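PDB 3LXQ: uncharacterized protein VP1736 from Vibrio parahaemolyticus, which is of unknown function but carries a sulfatase-family domain belonging to the wider alkaline phosphatase superfamily. Local coordinates for residues K157-F163 with Q440-S446. Residues are numbered along the deposited sequence; the frame is centred on the assembly and turned at random.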
ATOM      1  N   LYS A 157     -14.357 -15.474  -2.313  1.00 48.67           N
ATOM      2  CA  LYS A 157     -14.436 -15.724  -0.868  1.00 49.15           C
ATOM      3  C   LYS A 157     -14.160 -14.482  -0.012  1.00 46.37           C
ATOM      4  O   LYS A 157     -14.613 -14.402   1.129  1.00 47.06           O
ATOM      5  CB  LYS A 157     -13.509 -16.873  -0.458  1.00 49.62           C
ATOM      6  CG  LYS A 157     -13.942 -18.235  -1.006  1.00 53.97           C
ATOM      7  CD  LYS A 157     -12.917 -19.324  -0.709  1.00 55.25           C
ATOM      8  CE  LYS A 157     -13.092 -19.918   0.681  1.00 57.48           C
ATOM      9  NZ  LYS A 157     -12.018 -20.916   0.954  1.00 58.03           N
ATOM     10  N   SER A 158     -13.421 -13.520  -0.565  1.00 43.22           N
ATOM     11  CA  SER A 158     -13.053 -12.302   0.169  1.00 40.74           C
ATOM     12  C   SER A 158     -14.025 -11.128  -0.002  1.00 41.45           C
ATOM     13  O   SER A 158     -13.709  -9.991   0.383  1.00 39.13           O
ATOM     14  CB  SER A 158     -11.637 -11.874  -0.203  1.00 37.95           C
ATOM     15  OG  SER A 158     -11.269 -12.322  -1.499  1.00 37.99           O
ATOM     16  N   GLN A 159     -15.206 -11.400  -0.567  1.00 44.16           N
ATOM     17  CA  GLN A 159     -16.162 -10.333  -0.887  1.00 45.56           C
ATOM     18  C   GLN A 159     -16.954  -9.854   0.330  1.00 47.09           C
ATOM     19  O   GLN A 159     -17.544  -8.764   0.318  1.00 47.64           O
ATOM     20  CB  GLN A 159     -17.096 -10.750  -2.030  1.00 48.34           C
ATOM     21  CG  GLN A 159     -16.377 -10.949  -3.363  1.00 48.64           C
ATOM     22  CD  GLN A 159     -15.472  -9.775  -3.723  1.00 48.08           C
ATOM     23  OE1 GLN A 159     -14.245  -9.898  -3.737  1.00 45.23           O
ATOM     24  NE2 GLN A 159     -16.080  -8.625  -4.006  1.00 50.23           N
ATOM     25  N   THR A 160     -16.947 -10.663   1.382  1.00 48.25           N
ATOM     26  CA  THR A 160     -17.669 -10.352   2.610  1.00 49.72           C
ATOM     27  C   THR A 160     -16.923 -10.916   3.811  1.00 48.57           C
ATOM     28  O   THR A 160     -16.346 -12.004   3.738  1.00 48.30           O
ATOM     29  CB  THR A 160     -19.127 -10.892   2.566  1.00 53.86           C
ATOM     30  OG1 THR A 160     -19.793 -10.608   3.802  1.00 56.62           O
ATOM     31  CG2 THR A 160     -19.154 -12.401   2.308  1.00 56.22           C
ATOM     32  N   GLY A 161     -16.943 -10.169   4.912  1.00 47.90           N
ATOM     33  CA  GLY A 161     -16.285 -10.585   6.144  1.00 47.26           C
ATOM     34  C   GLY A 161     -14.803 -10.943   6.052  1.00 43.82           C
ATOM     35  O   GLY A 161     -14.308 -11.736   6.842  1.00 44.16           O
ATOM     36  N   PHE A 162     -14.089 -10.376   5.086  1.00 41.31           N
ATOM     37  CA  PHE A 162     -12.631 -10.517   5.040  1.00 38.88           C
ATOM     38  C   PHE A 162     -12.058  -9.444   5.959  1.00 37.64           C
ATOM     39  O   PHE A 162     -12.686  -8.398   6.166  1.00 37.93           O
ATOM     40  CB  PHE A 162     -12.128 -10.340   3.607  1.00 37.11           C
ATOM     41  CG  PHE A 162     -10.724 -10.863   3.358  1.00 36.21           C
ATOM     42  CD1 PHE A 162     -10.488 -12.225   3.191  1.00 36.76           C
ATOM     43  CD2 PHE A 162      -9.649  -9.977   3.233  1.00 33.25           C
ATOM     44  CE1 PHE A 162      -9.216 -12.701   2.935  1.00 34.72           C
ATOM     45  CE2 PHE A 162      -8.363 -10.441   2.999  1.00 31.47           C
ATOM     46  CZ  PHE A 162      -8.139 -11.809   2.835  1.00 33.45           C
ATOM     47  N   PHE A 163     -10.881  -9.685   6.529  1.00 35.99           N
ATOM     48  CA  PHE A 163     -10.289  -8.658   7.365  1.00 35.01           C
ATOM     49  C   PHE A 163      -9.856  -7.420   6.577  1.00 33.47           C
ATOM     50  O   PHE A 163      -9.115  -7.525   5.590  1.00 31.85           O
ATOM     51  CB  PHE A 163      -9.119  -9.164   8.229  1.00 34.62           C
ATOM     52  CG  PHE A 163      -8.457  -8.050   8.984  1.00 34.63           C
ATOM     53  CD1 PHE A 163      -8.969  -7.617  10.201  1.00 34.81           C
ATOM     54  CD2 PHE A 163      -7.416  -7.336   8.410  1.00 31.02           C
ATOM     55  CE1 PHE A 163      -8.390  -6.539  10.869  1.00 35.83           C
ATOM     56  CE2 PHE A 163      -6.846  -6.253   9.071  1.00 31.38           C
ATOM     57  CZ  PHE A 163      -7.312  -5.866  10.289  1.00 33.21           C
ATOM     58  N   GLN A 440      -7.611 -19.994   0.982  1.00 47.92           N
ATOM     59  CA  GLN A 440      -8.249 -21.313   0.951  1.00 51.46           C
ATOM     60  C   GLN A 440      -8.936 -21.699   2.256  1.00 51.49           C
ATOM     61  O   GLN A 440     -10.004 -22.305   2.236  1.00 53.22           O
ATOM     62  CB  GLN A 440      -7.230 -22.407   0.629  1.00 53.53           C
ATOM     63  CG  GLN A 440      -6.703 -22.389  -0.782  1.00 57.00           C
ATOM     64  CD  GLN A 440      -5.741 -23.538  -1.050  1.00 62.00           C
ATOM     65  OE1 GLN A 440      -5.947 -24.668  -0.585  1.00 64.52           O
ATOM     66  NE2 GLN A 440      -4.684 -23.257  -1.810  1.00 62.47           N
ATOM     67  N   ASN A 441      -8.317 -21.353   3.385  1.00 49.16           N
ATOM     68  CA  ASN A 441      -8.773 -21.856   4.678  1.00 49.95           C
ATOM     69  C   ASN A 441      -9.490 -20.845   5.564  1.00 48.84           C
ATOM     70  O   ASN A 441      -9.872 -21.170   6.693  1.00 49.43           O
ATOM     71  CB  ASN A 441      -7.626 -22.534   5.425  1.00 49.92           C
ATOM     72  CG  ASN A 441      -7.096 -23.749   4.685  1.00 52.36           C
ATOM     73  OD1 ASN A 441      -7.512 -24.870   4.945  1.00 56.19           O
ATOM     74  ND2 ASN A 441      -6.194 -23.525   3.740  1.00 52.12           N
ATOM     75  N   ASN A 442      -9.698 -19.640   5.036  1.00 47.29           N
ATOM     76  CA  ASN A 442     -10.415 -18.569   5.741  1.00 46.81           C
ATOM     77  C   ASN A 442      -9.683 -18.108   6.989  1.00 45.47           C
ATOM     78  O   ASN A 442     -10.286 -17.896   8.048  1.00 46.02           O
ATOM     79  CB  ASN A 442     -11.852 -18.987   6.075  1.00 49.56           C
ATOM     80  CG  ASN A 442     -12.574 -19.560   4.881  1.00 51.90           C
ATOM     81  OD1 ASN A 442     -12.781 -20.769   4.796  1.00 53.44           O
ATOM     82  ND2 ASN A 442     -12.927 -18.698   3.929  1.00 51.83           N
ATOM     83  N   TRP A 443      -8.372 -17.923   6.837  1.00 43.67           N
ATOM     84  CA  TRP A 443      -7.525 -17.532   7.956  1.00 42.72           C
ATOM     85  C   TRP A 443      -7.447 -16.027   8.115  1.00 41.39           C
ATOM     86  O   TRP A 443      -6.759 -15.530   9.006  1.00 41.03           O
ATOM     87  CB  TRP A 443      -6.114 -18.110   7.816  1.00 41.93           C
ATOM     88  CG  TRP A 443      -6.027 -19.605   8.004  1.00 43.24           C
ATOM     89  CD1 TRP A 443      -6.945 -20.430   8.619  1.00 44.27           C
ATOM     90  CD2 TRP A 443      -4.939 -20.449   7.602  1.00 43.66           C
ATOM     91  NE1 TRP A 443      -6.492 -21.732   8.604  1.00 44.93           N
ATOM     92  CE2 TRP A 443      -5.262 -21.770   7.994  1.00 45.03           C
ATOM     93  CE3 TRP A 443      -3.717 -20.215   6.955  1.00 42.32           C
ATOM     94  CZ2 TRP A 443      -4.412 -22.851   7.746  1.00 46.65           C
ATOM     95  CZ3 TRP A 443      -2.875 -21.293   6.704  1.00 43.23           C
ATOM     96  CH2 TRP A 443      -3.229 -22.595   7.095  1.00 45.56           C
ATOM     97  N   TYR A 444      -8.187 -15.303   7.285  1.00 40.61           N
ATOM     98  CA  TYR A 444      -8.030 -13.866   7.244  1.00 40.17           C
ATOM     99  C   TYR A 444      -9.367 -13.125   7.315  1.00 41.50           C
ATOM    100  O   TYR A 444      -9.561 -12.101   6.657  1.00 41.33           O
ATOM    101  CB  TYR A 444      -7.192 -13.471   6.015  1.00 38.32           C
ATOM    102  CG  TYR A 444      -6.239 -12.324   6.255  1.00 37.29           C
ATOM    103  CD1 TYR A 444      -4.998 -12.527   6.876  1.00 37.02           C
ATOM    104  CD2 TYR A 444      -6.560 -11.033   5.845  1.00 37.34           C
ATOM    105  CE1 TYR A 444      -4.113 -11.463   7.084  1.00 33.97           C
ATOM    106  CE2 TYR A 444      -5.692  -9.972   6.042  1.00 36.16           C
ATOM    107  CZ  TYR A 444      -4.468 -10.190   6.657  1.00 35.65           C
ATOM    108  OH  TYR A 444      -3.629  -9.114   6.850  1.00 34.95           O
ATOM    109  N   SER A 445     -10.265 -13.640   8.153  1.00 43.19           N
ATOM    110  CA  SER A 445     -11.587 -13.071   8.337  1.00 45.04           C
ATOM    111  C   SER A 445     -11.551 -11.870   9.276  1.00 45.78           C
ATOM    112  O   SER A 445     -10.554 -11.633   9.954  1.00 44.57           O
ATOM    113  CB  SER A 445     -12.500 -14.124   8.937  1.00 47.27           C
ATOM    114  OG  SER A 445     -12.264 -14.216  10.328  1.00 50.16           O
ATOM    115  N   SER A 446     -12.659 -11.131   9.326  1.00 47.78           N
ATOM    116  CA  SER A 446     -12.814 -10.040  10.293  1.00 49.89           C
ATOM    117  C   SER A 446     -13.418 -10.444  11.629  1.00 52.48           C
ATOM    118  O   SER A 446     -13.778  -9.565  12.423  1.00 55.72           O
ATOM    119  CB  SER A 446     -13.583  -8.841   9.703  1.00 51.31           C
ATOM    120  OG  SER A 446     -14.559  -9.220   8.755  1.00 51.17           O
TER
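Y444 meets F162 and F163 in an aromatic cluster, joined to a single backbone beta bridge between F162 and S445. The contact ties the loop ahead of helix 165-171, within the sulfatase-family region, to the chain that follows helix 422-441. The evidence for the cluster is geometric. F163 directs a ring edge toward the face of Y444 in an offset edge-to-face pair, with planes at 88° and centroids 5.9 Å apart. F163 CG lies anti to the backbone N (chi1 175°), which carries the far end of its ring away from the 440-446 chain while CD2 still passes near Y444 CE2. F162 is set obliquely against Y444 and comes closer, CE2 to Y444 CD2 at 3.4 Å. The F144 ring also meets both F162 and Y444, edge-to-face with F162, and Y444 OH is hydrogen-bonded to T142 O.

The carbonyl oxygen of Y444 has two neighbours in 157-163: it accepts the F163 N hydrogen bond, 2.8 Å between F163 N and Y444 O, with the donor only slightly tilted from the carbonyl plane, and it stands 3.5 Å above the plane of the F162 ring, over its centre.

At the helix end, N442 has positive phi and closes a Schellman motif. K157 reaches this turn with a chain bent at chi3: its CE lies 3.5 Å from N442 ND2, the two side chains crossing at roughly a right angle, and NZ comes within 2.8 Å of Q440 O. The same lysine makes a cation-pi contact with Y439.

S446 completes the bridge. S446 N donates to G161 O at 3.0 Å, from a position 51° out of the carbonyl plane, while S446 OG lies 3.2 Å from that same G161 O.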